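Local structure of GCN5-related N-acetyltransferase (Anabaena variabilis, 2OZG) at residues D197-Y202 with I217-R222; S227-R232 with S254-V259; A308-E313 with L378-Q383; E344-I349 with K370-E375. The protein binds coenzyme A and probably transfers an acetyl group from acetyl-CoA to an amine, perhaps that of an aminoglycoside. All blocks are in the same frame, centred on the assembly; numbering follows the deposited sequence. Where two conformers were deposited one is given.

Overall arrangement
The four contacts fall into two pairs at opposite sides of the chain's centre, about 46 to 48 Å apart between centres. Contacts 1 and 2, centres 10 Å apart, lie in the second acetyltransferase (GNAT) domain, where strands 211-222 and 227-236 are neighbours. Contacts 3 and 4, centres 9 Å apart, sit in the sterol carrier protein domain, where strands 308-315 and 345-348 are neighbours and Glu344 reaches His311. The 254-259 end of contact 2 borders a coenzyme A held by backbone N-H groups of Gly93, Gly95 and Ala97 of the second subunit. It lies about 8 Å from the Gln220 side chain of contact 1; a different coenzyme lies about 14 Å from that of Asp348.

Contact 1 of 4, residues D197-Y202 with I217-R222; sequences DTETLY and IFTQER
Tyr202 lays its side chain across Phe218, and its atoms can be taken in order from the backbone outward. CB sits over one face of the phenylalanine ring, 3.5 Å from the centroid of the Phe218 ring and only 17° off the ring normal, a CH-pi contact. CG and CD2 then pass the rim of that ring, CD2 of Tyr202 coming within 3.6 Å of CE1 of Phe218. Further out the two rings have slid apart: the planes are 22° from parallel, but the rings barely overlap. CE2 of Tyr202 meets OE1 of Gln220 at 3.9 Å, and a water links the tips, 2.9 Å from Tyr202 OH and donating to Gln220 OE1 at 3.0 Å. The other end of that amide turns to Gln255. Phe218 holds CG between its backbone N and carbonyl carbon (chi1 72°), and from there the ring lies with one face against Tyr202 CB. An alanine at Phe218 would probably leave Tyr202 CB without the face below it and open a gap in which the tyrosine ring could shift. The backbones pair as well, Tyr202 N to Phe218 O and Phe218 N to Tyr202 O, both at 2.8 Å, an antiparallel hydrogen-bonded pair. Beside it, CD1 of Leu201 rests 3.8 Å from CG2 of Ile217. This pairing brings the end of the loop after helix 186-192 onto strand 211-222, where strand 202-206 begins; strand 227-236 runs along the other side of 211-222, its Leu229 packing on Phe218, while Gln29 of the second subunit packs on Tyr202.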
# COMPACT_ATOMS: atom_id res chain seq x y z
N ASP A 197 -25.17 13.20 -8.21
CA ASP A 197 -25.21 14.17 -9.36
C ASP A 197 -24.01 13.92 -10.27
O ASP A 197 -24.09 14.09 -11.49
CB ASP A 197 -25.18 15.63 -8.89
CG ASP A 197 -26.48 16.08 -8.25
OD1 ASP A 197 -27.07 15.30 -7.47
OD2 ASP A 197 -26.89 17.24 -8.51
N THR A 198 -22.92 13.55 -9.62
CA THR A 198 -21.67 13.04 -10.18
C THR A 198 -21.90 11.99 -11.26
O THR A 198 -21.24 12.00 -12.31
CB THR A 198 -21.01 12.17 -9.04
OG1 THR A 198 -20.96 12.91 -7.82
CG2 THR A 198 -19.65 11.58 -9.41
N GLU A 199 -22.83 11.08 -11.00
CA GLU A 199 -22.92 9.86 -11.78
C GLU A 199 -24.21 9.58 -12.57
O GLU A 199 -25.30 10.12 -12.30
CB GLU A 199 -22.50 8.67 -10.89
CG GLU A 199 -23.44 8.39 -9.71
CD GLU A 199 -22.90 7.40 -8.67
OE1 GLU A 199 -21.72 7.02 -8.78
OE2 GLU A 199 -23.67 7.03 -7.73
N THR A 200 -24.03 8.75 -13.59
CA THR A 200 -25.07 8.37 -14.49
C THR A 200 -25.40 6.92 -14.19
O THR A 200 -24.52 6.11 -13.87
CB THR A 200 -24.62 8.54 -15.96
OG1 THR A 200 -24.21 9.90 -16.18
CG2 THR A 200 -25.75 8.18 -16.94
N LEU A 201 -26.69 6.64 -14.25
CA LEU A 201 -27.21 5.33 -14.01
C LEU A 201 -27.45 4.71 -15.37
O LEU A 201 -28.09 5.31 -16.24
CB LEU A 201 -28.52 5.43 -13.26
CG LEU A 201 -29.11 4.11 -12.78
CD1 LEU A 201 -28.21 3.42 -11.73
CD2 LEU A 201 -30.47 4.34 -12.21
N TYR A 202 -26.92 3.52 -15.57
CA TYR A 202 -27.11 2.82 -16.84
C TYR A 202 -27.98 1.59 -16.54
O TYR A 202 -27.81 0.87 -15.52
CB TYR A 202 -25.73 2.43 -17.40
CG TYR A 202 -24.87 3.62 -17.71
CD1 TYR A 202 -25.07 4.35 -18.89
CD2 TYR A 202 -23.92 4.06 -16.82
CE1 TYR A 202 -24.33 5.46 -19.17
CE2 TYR A 202 -23.16 5.21 -17.10
CZ TYR A 202 -23.36 5.88 -18.27
OH TYR A 202 -22.62 7.00 -18.56
N ILE A 217 -28.17 -3.24 -14.39
CA ILE A 217 -28.22 -1.87 -13.89
C ILE A 217 -26.87 -1.58 -13.24
O ILE A 217 -26.44 -2.34 -12.36
CB ILE A 217 -29.29 -1.66 -12.84
CG1 ILE A 217 -30.65 -2.04 -13.39
CG2 ILE A 217 -29.27 -0.17 -12.41
CD1 ILE A 217 -31.75 -2.09 -12.36
N PHE A 218 -26.22 -0.48 -13.66
CA PHE A 218 -24.90 -0.19 -13.22
C PHE A 218 -24.51 1.26 -13.24
O PHE A 218 -25.20 2.12 -13.83
CB PHE A 218 -23.93 -1.09 -14.00
CG PHE A 218 -23.76 -0.69 -15.48
CD1 PHE A 218 -22.82 0.28 -15.83
CD2 PHE A 218 -24.52 -1.27 -16.48
CE1 PHE A 218 -22.66 0.69 -17.15
CE2 PHE A 218 -24.31 -0.90 -17.82
CZ PHE A 218 -23.37 0.08 -18.13
N THR A 219 -23.42 1.54 -12.56
CA THR A 219 -22.79 2.85 -12.56
C THR A 219 -21.31 2.64 -12.92
O THR A 219 -20.81 1.50 -12.90
CB THR A 219 -22.85 3.59 -11.18
OG1 THR A 219 -22.26 2.77 -10.18
CG2 THR A 219 -24.28 3.93 -10.78
N GLN A 220 -20.62 3.70 -13.30
CA GLN A 220 -19.22 3.60 -13.63
C GLN A 220 -18.59 4.77 -12.93
O GLN A 220 -19.21 5.82 -12.82
CB GLN A 220 -19.00 3.85 -15.12
CG GLN A 220 -19.84 3.07 -16.07
CD GLN A 220 -19.40 3.37 -17.49
OE1 GLN A 220 -19.40 4.54 -17.93
NE2 GLN A 220 -18.99 2.34 -18.18
N GLU A 221 -17.31 4.65 -12.61
CA GLU A 221 -16.58 5.76 -12.02
C GLU A 221 -15.12 5.53 -12.19
O GLU A 221 -14.69 4.40 -12.41
CB GLU A 221 -16.90 5.92 -10.53
CG GLU A 221 -16.75 4.64 -9.73
CD GLU A 221 -17.10 4.82 -8.24
OE1 GLU A 221 -16.53 5.74 -7.63
OE2 GLU A 221 -17.94 4.04 -7.71
N ARG A 222 -14.35 6.61 -12.07
CA ARG A 222 -12.90 6.57 -12.07
C ARG A 222 -12.45 6.88 -10.65
O ARG A 222 -12.90 7.86 -10.07
CB ARG A 222 -12.31 7.62 -12.97
CG ARG A 222 -12.60 7.33 -14.40
CD ARG A 222 -11.74 8.21 -15.33
NE ARG A 222 -12.02 7.83 -16.71
CZ ARG A 222 -11.51 6.76 -17.31
NH1 ARG A 222 -10.64 5.97 -16.69
NH2 ARG A 222 -11.87 6.48 -18.55
O HOH W 1 -21.48 4.77 -7.57
O HOH W 2 -22.11 6.03 -13.75
O HOH W 3 -20.31 7.20 -16.86

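Contact 2 of 4, residues S227-R232 with S254-V259; sequences SILRIR and SQIDKV. With COA (coenzyme A), chain C.
Ser227 points its side chain into the turn ahead of strand 258-263 and is held there by several bonds. Its hydroxyl, set between the backbone N and the carbonyl carbon (chi1 63°), accepts from Asp257 N, with 2.9 Å between Asp257 N and Ser227 OG, and donates to Gln255 O. Ser227 N donates to Asp257 OD2 at 2.8 Å, reaching it on the anti side and 32° out of the carboxylate plane. Ser227 O in turn accepts from Lys258 N at 3.2 Å and more weakly from Asp257 N. An alanine at Ser227 would probably leave Asp257 N with just that weak bond across the contact and the carbonyl of Gln255 without its serine donor. Beyond this knot the chains run parallel, with Leu229 N bonded to Lys258 O at 3.0 Å. They are the two strands of a beta-alpha-beta crossover in the second GNAT domain, joined through helix 239-250. On the face toward that helix the packing is apolar and buried: CB of Leu229 lies 3.8 Å from CG2 of Ile256, and CD1 of Ile231 is equally close to CG1 of Val259, with Ile249 of the helix touching the latter two residues. The face of Ile228 and Lys258 is looser. There the lysine bends at chi3 (-76°) and its amine leads off to a salt bridge with Glu141, while Ile228 CD1 and Lys258 CD stay 4.4 Å apart. Asp257 is exposed to solvent. Beyond it Ser254 and Gln255 border a coenzyme A that is hydrogen-bonded to backbone N of Gly93 and Gly95 of the second subunit.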
# COMPACT_ATOMS: atom_id res chain seq x y z
N SER A 227 -10.49 2.51 -13.07
CA SER A 227 -11.90 2.62 -13.40
C SER A 227 -12.68 1.39 -12.98
O SER A 227 -12.22 0.26 -13.00
CB SER A 227 -12.11 2.93 -14.87
OG SER A 227 -11.61 1.88 -15.64
N ILE A 228 -13.91 1.63 -12.61
CA ILE A 228 -14.74 0.55 -12.11
C ILE A 228 -16.18 0.69 -12.56
O ILE A 228 -16.72 1.80 -12.64
CB ILE A 228 -14.66 0.53 -10.58
CG1 ILE A 228 -15.41 -0.62 -9.99
CG2 ILE A 228 -15.23 1.84 -9.97
CD1 ILE A 228 -14.89 -0.98 -8.56
N LEU A 229 -16.76 -0.44 -12.89
CA LEU A 229 -18.13 -0.49 -13.28
C LEU A 229 -18.78 -1.29 -12.19
O LEU A 229 -18.42 -2.45 -11.94
CB LEU A 229 -18.26 -1.15 -14.64
CG LEU A 229 -19.67 -1.24 -15.23
CD1 LEU A 229 -19.61 -1.27 -16.78
CD2 LEU A 229 -20.49 -2.37 -14.71
N ARG A 230 -19.73 -0.68 -11.51
CA ARG A 230 -20.38 -1.36 -10.35
C ARG A 230 -21.79 -1.78 -10.74
O ARG A 230 -22.66 -0.92 -10.93
CB ARG A 230 -20.42 -0.43 -9.15
CG ARG A 230 -19.08 0.21 -8.76
CD ARG A 230 -19.24 1.09 -7.51
NE ARG A 230 -18.02 1.83 -7.17
CZ ARG A 230 -17.06 1.35 -6.37
NH1 ARG A 230 -17.12 0.13 -5.89
NH2 ARG A 230 -15.99 2.08 -6.10
N ILE A 231 -22.02 -3.09 -10.89
CA ILE A 231 -23.32 -3.60 -11.21
C ILE A 231 -24.14 -3.66 -9.92
O ILE A 231 -23.83 -4.42 -9.01
CB ILE A 231 -23.23 -4.99 -11.87
CG1 ILE A 231 -22.49 -4.92 -13.22
CG2 ILE A 231 -24.62 -5.56 -12.09
CD1 ILE A 231 -22.15 -6.27 -13.85
N ARG A 232 -25.23 -2.89 -9.84
CA ARG A 232 -26.04 -2.89 -8.60
C ARG A 232 -27.20 -3.85 -8.64
O ARG A 232 -27.68 -4.24 -7.59
CB ARG A 232 -26.53 -1.51 -8.23
CG ARG A 232 -27.17 -0.76 -9.34
CD ARG A 232 -27.64 0.66 -8.94
NE ARG A 232 -26.57 1.55 -8.52
CZ ARG A 232 -26.78 2.78 -8.03
NH1 ARG A 232 -28.02 3.26 -7.91
NH2 ARG A 232 -25.79 3.54 -7.68
N SER A 254 -11.72 -2.03 -22.70
CA SER A 254 -10.81 -0.96 -23.03
C SER A 254 -11.04 0.29 -22.18
O SER A 254 -10.14 1.12 -22.15
CB SER A 254 -10.90 -0.58 -24.47
OG SER A 254 -12.19 -0.01 -24.73
N GLN A 255 -12.27 0.41 -21.62
CA GLN A 255 -12.73 1.58 -20.82
C GLN A 255 -12.77 1.39 -19.30
O GLN A 255 -12.75 2.36 -18.56
CB GLN A 255 -14.13 2.16 -21.29
CG GLN A 255 -15.43 1.26 -21.38
CD GLN A 255 -16.79 2.01 -21.02
OE1 GLN A 255 -16.90 2.72 -19.98
NE2 GLN A 255 -17.84 1.81 -21.85
N ILE A 256 -12.84 0.14 -18.88
CA ILE A 256 -13.08 -0.23 -17.47
C ILE A 256 -12.05 -1.27 -17.01
O ILE A 256 -12.00 -2.32 -17.54
CB ILE A 256 -14.46 -0.85 -17.36
CG1 ILE A 256 -15.56 0.16 -17.73
CG2 ILE A 256 -14.72 -1.43 -15.95
CD1 ILE A 256 -15.55 1.40 -16.83
N ASP A 257 -11.33 -0.98 -15.94
CA ASP A 257 -10.35 -1.93 -15.37
C ASP A 257 -10.97 -3.10 -14.58
O ASP A 257 -10.55 -4.24 -14.71
CB ASP A 257 -9.43 -1.18 -14.40
CG ASP A 257 -8.66 -0.05 -15.07
OD1 ASP A 257 -8.19 -0.27 -16.20
OD2 ASP A 257 -8.57 1.05 -14.48
N LYS A 258 -11.98 -2.81 -13.77
CA LYS A 258 -12.58 -3.80 -12.88
C LYS A 258 -14.09 -3.71 -12.87
O LYS A 258 -14.64 -2.60 -12.95
CB LYS A 258 -12.03 -3.46 -11.48
CG LYS A 258 -12.42 -4.31 -10.38
CD LYS A 258 -11.64 -3.94 -9.09
CE LYS A 258 -10.19 -4.46 -9.11
NZ LYS A 258 -9.56 -4.38 -7.76
N VAL A 259 -14.75 -4.86 -12.75
CA VAL A 259 -16.19 -4.91 -12.64
C VAL A 259 -16.55 -5.61 -11.33
O VAL A 259 -15.90 -6.63 -10.94
CB VAL A 259 -16.86 -5.73 -13.77
CG1 VAL A 259 -18.37 -5.84 -13.52
CG2 VAL A 259 -16.60 -5.11 -15.13
N1A COA C . -9.22 -4.37 -26.94
C2A COA C . -8.54 -4.88 -27.99
N3A COA C . -9.07 -4.90 -29.24
C4A COA C . -10.31 -4.40 -29.45
C5A COA C . -11.04 -3.87 -28.39
C6A COA C . -10.46 -3.87 -27.11
N6A COA C . -11.07 -3.38 -26.01
N7A COA C . -12.22 -3.47 -28.92
C8A COA C . -12.22 -3.75 -30.25
N9A COA C . -11.04 -4.31 -30.56
C1B COA C . -10.53 -4.79 -31.88
C2B COA C . -11.11 -6.15 -32.25
O2B COA C . -10.35 -7.25 -31.68
C3B COA C . -11.13 -6.10 -33.77
O3B COA C . -10.00 -6.77 -34.36
P3B COA C . -10.16 -8.28 -34.95
O7A COA C . -10.87 -8.08 -36.28
O8A COA C . -8.72 -8.79 -35.00
O9A COA C . -11.04 -9.03 -33.96
C4B COA C . -11.14 -4.62 -34.14
O4B COA C . -10.85 -3.89 -32.95
C5B COA C . -12.48 -4.18 -34.73
O5B COA C . -13.49 -4.30 -33.71
P1A COA C . -14.87 -3.43 -33.69
O1A COA C . -14.90 -2.50 -34.88
O2A COA C . -16.02 -4.42 -33.50
O3A COA C . -14.71 -2.60 -32.29
P2A COA C . -15.95 -2.15 -31.32
O4A COA C . -17.06 -1.65 -32.26
O5A COA C . -16.26 -3.32 -30.39
O6A COA C . -15.27 -0.89 -30.47
CBP COA C . -14.51 0.45 -28.41
CCP COA C . -15.43 -0.61 -29.05
CDP COA C . -14.25 1.48 -29.51
CEP COA C . -13.18 -0.24 -28.18
CAP COA C . -15.24 1.09 -27.14
OAP COA C . -15.83 2.40 -27.41
C9P COA C . -14.57 1.20 -25.74
O9P COA C . -14.52 0.16 -24.88
N8P COA C . -14.09 2.35 -25.22
C7P COA C . -13.91 3.72 -25.67
C6P COA C . -12.41 3.90 -25.48
C5P COA C . -11.67 3.76 -26.80
O5P COA C . -11.90 2.81 -27.56
N4P COA C . -10.75 4.69 -27.09
C3P COA C . -9.91 4.74 -28.28
C2P COA C . -9.15 6.05 -28.18
S1P COA C . -10.28 7.48 -28.43

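Contact 3 of 4, residues A308-E313 with L378-Q383; sequences AELHLE and LLKATQ
Lys380 NZ has two partners: it donates to the backbone carbonyl of Glu309, with 2.8 Å between Lys380 NZ and Glu309 O, and forms a salt bridge with Glu344. The donor arrives almost straight on to the carbonyl, the C=O...N angle being 176°. To get there the lysine chain bends at chi3 (-61°); CE then lies 3.0 Å from Glu309 O, beside the amine. Nearer the helix, CB of Lys380 faces CB of Ala308 at 4.3 Å. The apolar half of the contact is carried by Leu310, whose CD2 presses on CB of Ala381 at 3.5 Å. On the other side of the strand the carboxylate of Glu309 is engaged by His311, NE2 donating to Glu309 OE1 at 2.9 Å in the plane of the imidazole. That carboxylate oxygen lies 6.2 Å from the Lys380 amine, too far for a salt bridge. The axes of segments 308-313 and 378-383 approach to 8.2 Å at 116°. Helix 375-385 thus packs across a mixed five-stranded sheet of the sterol carrier protein domain, with Leu310 and Ala381 in the layer between them.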
# COMPACT_ATOMS: atom_id res chain seq x y z
N ALA A 308 -42.93 -35.70 5.66
CA ALA A 308 -42.37 -35.87 6.99
C ALA A 308 -43.06 -35.02 8.00
O ALA A 308 -43.55 -33.95 7.69
CB ALA A 308 -40.92 -35.51 6.99
N GLU A 309 -43.04 -35.51 9.23
CA GLU A 309 -43.56 -34.81 10.37
C GLU A 309 -42.37 -34.53 11.32
O GLU A 309 -41.74 -35.45 11.82
CB GLU A 309 -44.57 -35.70 11.02
CG GLU A 309 -45.51 -35.05 11.92
CD GLU A 309 -46.55 -36.05 12.40
OE1 GLU A 309 -46.26 -36.75 13.39
OE2 GLU A 309 -47.64 -36.13 11.78
N LEU A 310 -42.06 -33.27 11.55
CA LEU A 310 -40.97 -32.93 12.44
C LEU A 310 -41.52 -32.34 13.73
O LEU A 310 -42.26 -31.36 13.69
CB LEU A 310 -39.97 -31.94 11.74
CG LEU A 310 -38.72 -31.54 12.53
CD1 LEU A 310 -37.90 -32.74 12.98
CD2 LEU A 310 -37.89 -30.64 11.69
N HIS A 311 -41.17 -32.93 14.87
CA HIS A 311 -41.68 -32.48 16.19
C HIS A 311 -40.68 -31.56 16.85
O HIS A 311 -39.67 -31.98 17.41
CB HIS A 311 -42.04 -33.68 17.09
CG HIS A 311 -43.22 -34.48 16.62
ND1 HIS A 311 -44.15 -35.00 17.49
CD2 HIS A 311 -43.65 -34.81 15.38
CE1 HIS A 311 -45.07 -35.66 16.81
NE2 HIS A 311 -44.79 -35.54 15.53
N LEU A 312 -40.98 -30.27 16.81
CA LEU A 312 -40.08 -29.21 17.28
C LEU A 312 -40.40 -28.76 18.68
O LEU A 312 -41.56 -28.86 19.14
CB LEU A 312 -40.30 -27.96 16.41
CG LEU A 312 -40.04 -28.01 14.89
CD1 LEU A 312 -40.75 -26.86 14.16
CD2 LEU A 312 -38.54 -27.93 14.67
N GLU A 313 -39.36 -28.27 19.34
CA GLU A 313 -39.49 -27.65 20.65
C GLU A 313 -38.73 -26.36 20.61
O GLU A 313 -37.51 -26.33 20.55
CB GLU A 313 -38.99 -28.55 21.76
CG GLU A 313 -39.46 -28.07 23.13
CD GLU A 313 -39.25 -29.11 24.17
OE1 GLU A 313 -38.10 -29.58 24.30
OE2 GLU A 313 -40.23 -29.48 24.84
N LEU A 378 -33.15 -35.38 12.90
CA LEU A 378 -32.12 -34.71 12.09
C LEU A 378 -32.36 -34.98 10.61
O LEU A 378 -32.24 -34.10 9.79
CB LEU A 378 -30.70 -35.13 12.46
CG LEU A 378 -30.02 -34.64 13.74
CD1 LEU A 378 -28.62 -35.20 13.78
CD2 LEU A 378 -29.96 -33.12 13.81
N LEU A 379 -32.68 -36.24 10.29
CA LEU A 379 -32.93 -36.62 8.90
C LEU A 379 -34.17 -35.92 8.35
O LEU A 379 -34.15 -35.39 7.25
CB LEU A 379 -33.04 -38.14 8.74
CG LEU A 379 -33.37 -38.58 7.30
CD1 LEU A 379 -32.32 -38.08 6.34
CD2 LEU A 379 -33.54 -40.09 7.21
N LYS A 380 -35.25 -35.95 9.11
CA LYS A 380 -36.47 -35.30 8.67
C LYS A 380 -36.22 -33.80 8.45
O LYS A 380 -36.57 -33.27 7.39
CB LYS A 380 -37.60 -35.57 9.67
CG LYS A 380 -37.95 -37.01 9.73
CD LYS A 380 -39.20 -37.29 10.57
CE LYS A 380 -39.05 -36.86 12.06
NZ LYS A 380 -40.11 -37.50 12.91
N ALA A 381 -35.57 -33.14 9.39
CA ALA A 381 -35.25 -31.72 9.20
C ALA A 381 -34.33 -31.45 8.01
O ALA A 381 -34.46 -30.42 7.36
CB ALA A 381 -34.63 -31.17 10.40
N THR A 382 -33.41 -32.36 7.73
CA THR A 382 -32.53 -32.17 6.59
C THR A 382 -33.34 -32.23 5.31
O THR A 382 -33.14 -31.41 4.42
CB THR A 382 -31.44 -33.25 6.57
OG1 THR A 382 -30.71 -33.17 7.78
CG2 THR A 382 -30.50 -33.09 5.43
N GLN A 383 -34.26 -33.17 5.24
CA GLN A 383 -35.09 -33.34 4.06
C GLN A 383 -36.01 -32.12 3.86
O GLN A 383 -36.14 -31.59 2.74
CB GLN A 383 -35.96 -34.60 4.21
CG GLN A 383 -35.14 -35.92 4.21
CD GLN A 383 -35.95 -37.12 4.61
OE1 GLN A 383 -37.00 -36.97 5.25
NE2 GLN A 383 -35.47 -38.32 4.28

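Contact 4 of 4, residues E344-I349 with K370-E375; sequences ELQLDI and KLQATE
Lys370 opens 370-375 with its carbonyl beside Leu347 and Asp348: a water donates to Lys370 O at 2.6 Å and accepts from Asp348 N at 3.0 Å, bridging the two segments at that end. Asp348 turns its carboxylate to Lys350 and sits at the N-cap of helix 349-357. Leu371 follows, its CB 4.0 Å from CB of Leu347 and its CD2 4.3 Å from CD2 of Leu345, on the face that Leu365 and Leu378 also pack against. Gln372 makes both backbone bonds of the pair, Gln372 N to Gln346 O at 3.0 Å and Gln346 N to Gln372 O at 2.9 Å. This antiparallel pairing puts 371-373 at the outer edge, within this chain, of the sterol carrier domain's five-stranded sheet. On the other face the two glutamine side chains cross obliquely, amide planes 85° apart and OE1 of Gln346 3.8 Å from CB of Gln372. Ala373 returns to the leucine face, where its CB meets CG of Leu345, anti to the backbone N (chi1 -176°), at 3.9 Å. Last comes Thr374, whose OG1 caps helix 375-385 by accepting from Ala377 N and shares a water with Glu344 OE1; OE2 of that glutamate takes the N-H of His311.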
# COMPACT_ATOMS: atom_id res chain seq x y z
N GLU A 344 -38.79 -33.56 19.51
CA GLU A 344 -37.64 -34.35 19.15
C GLU A 344 -36.50 -33.48 18.67
O GLU A 344 -35.38 -33.95 18.60
CB GLU A 344 -37.99 -35.38 18.05
CG GLU A 344 -38.56 -34.77 16.75
CD GLU A 344 -39.13 -35.78 15.69
OE1 GLU A 344 -39.00 -37.03 15.83
OE2 GLU A 344 -39.74 -35.28 14.72
N LEU A 345 -36.79 -32.24 18.29
CA LEU A 345 -35.75 -31.33 17.83
C LEU A 345 -35.95 -30.04 18.55
O LEU A 345 -36.96 -29.36 18.33
CB LEU A 345 -35.79 -31.17 16.32
CG LEU A 345 -34.68 -30.31 15.68
CD1 LEU A 345 -34.54 -30.63 14.21
CD2 LEU A 345 -34.94 -28.83 15.84
N GLN A 346 -34.99 -29.72 19.43
CA GLN A 346 -35.07 -28.55 20.30
C GLN A 346 -34.12 -27.47 19.92
O GLN A 346 -32.95 -27.74 19.66
CB GLN A 346 -34.71 -28.97 21.71
CG GLN A 346 -35.42 -30.28 22.09
CD GLN A 346 -34.47 -31.19 22.90
OE1 GLN A 346 -33.88 -32.12 22.34
NE2 GLN A 346 -34.27 -30.86 24.17
N LEU A 347 -34.61 -26.24 19.94
CA LEU A 347 -33.79 -25.13 19.59
C LEU A 347 -34.42 -23.83 20.06
O LEU A 347 -35.60 -23.74 20.38
CB LEU A 347 -33.58 -25.08 18.06
CG LEU A 347 -34.74 -25.35 17.13
CD1 LEU A 347 -36.02 -24.70 17.47
CD2 LEU A 347 -34.36 -24.97 15.70
N ASP A 348 -33.59 -22.82 20.11
CA ASP A 348 -34.01 -21.49 20.41
C ASP A 348 -34.53 -20.91 19.11
O ASP A 348 -34.16 -21.37 18.03
CB ASP A 348 -32.77 -20.69 20.85
CG ASP A 348 -33.11 -19.28 21.25
OD1 ASP A 348 -33.80 -19.14 22.28
OD2 ASP A 348 -32.71 -18.33 20.51
N ILE A 349 -35.33 -19.85 19.21
CA ILE A 349 -35.85 -19.17 18.04
C ILE A 349 -34.70 -18.75 17.07
O ILE A 349 -34.91 -18.67 15.85
CB ILE A 349 -36.75 -17.99 18.51
CG1 ILE A 349 -37.66 -17.53 17.39
CG2 ILE A 349 -35.94 -16.79 19.07
CD1 ILE A 349 -38.75 -18.57 17.06
N LYS A 370 -26.63 -25.20 17.96
CA LYS A 370 -27.85 -24.40 17.83
C LYS A 370 -29.12 -25.26 17.86
O LYS A 370 -30.25 -24.74 17.87
CB LYS A 370 -27.82 -23.62 16.54
CG LYS A 370 -26.54 -22.87 16.40
CD LYS A 370 -26.19 -22.07 17.65
CE LYS A 370 -25.16 -20.97 17.29
NZ LYS A 370 -24.71 -20.32 18.56
N LEU A 371 -28.93 -26.58 17.85
CA LEU A 371 -30.07 -27.46 17.97
C LEU A 371 -29.61 -28.81 18.54
O LEU A 371 -28.44 -29.15 18.46
CB LEU A 371 -30.82 -27.62 16.65
CG LEU A 371 -30.25 -28.26 15.37
CD1 LEU A 371 -30.24 -29.79 15.50
CD2 LEU A 371 -31.05 -27.89 14.16
N GLN A 372 -30.54 -29.51 19.19
CA GLN A 372 -30.34 -30.88 19.64
C GLN A 372 -31.46 -31.71 19.00
O GLN A 372 -32.64 -31.30 18.99
CB GLN A 372 -30.49 -30.98 21.16
CG GLN A 372 -29.57 -30.06 21.91
CD GLN A 372 -29.34 -30.53 23.35
OE1 GLN A 372 -30.18 -31.24 23.94
NE2 GLN A 372 -28.17 -30.17 23.90
N ALA A 373 -31.10 -32.84 18.43
CA ALA A 373 -32.09 -33.72 17.83
C ALA A 373 -31.68 -35.19 17.84
O ALA A 373 -30.51 -35.52 18.00
CB ALA A 373 -32.35 -33.29 16.40
N THR A 374 -32.68 -36.05 17.68
CA THR A 374 -32.49 -37.49 17.47
C THR A 374 -32.04 -37.61 16.01
O THR A 374 -32.26 -36.68 15.20
CB THR A 374 -33.81 -38.25 17.68
OG1 THR A 374 -34.80 -37.77 16.76
CG2 THR A 374 -34.35 -38.01 19.10
N GLU A 375 -31.43 -38.72 15.64
CA GLU A 375 -30.99 -38.89 14.28
C GLU A 375 -32.16 -38.90 13.30
O GLU A 375 -32.02 -38.44 12.20
CB GLU A 375 -30.19 -40.18 14.13
CG GLU A 375 -28.80 -40.13 14.80
CD GLU A 375 -27.81 -41.23 14.28
O HOH W 4 -37.29 -38.53 17.32
O HOH W 5 -30.75 -22.56 19.17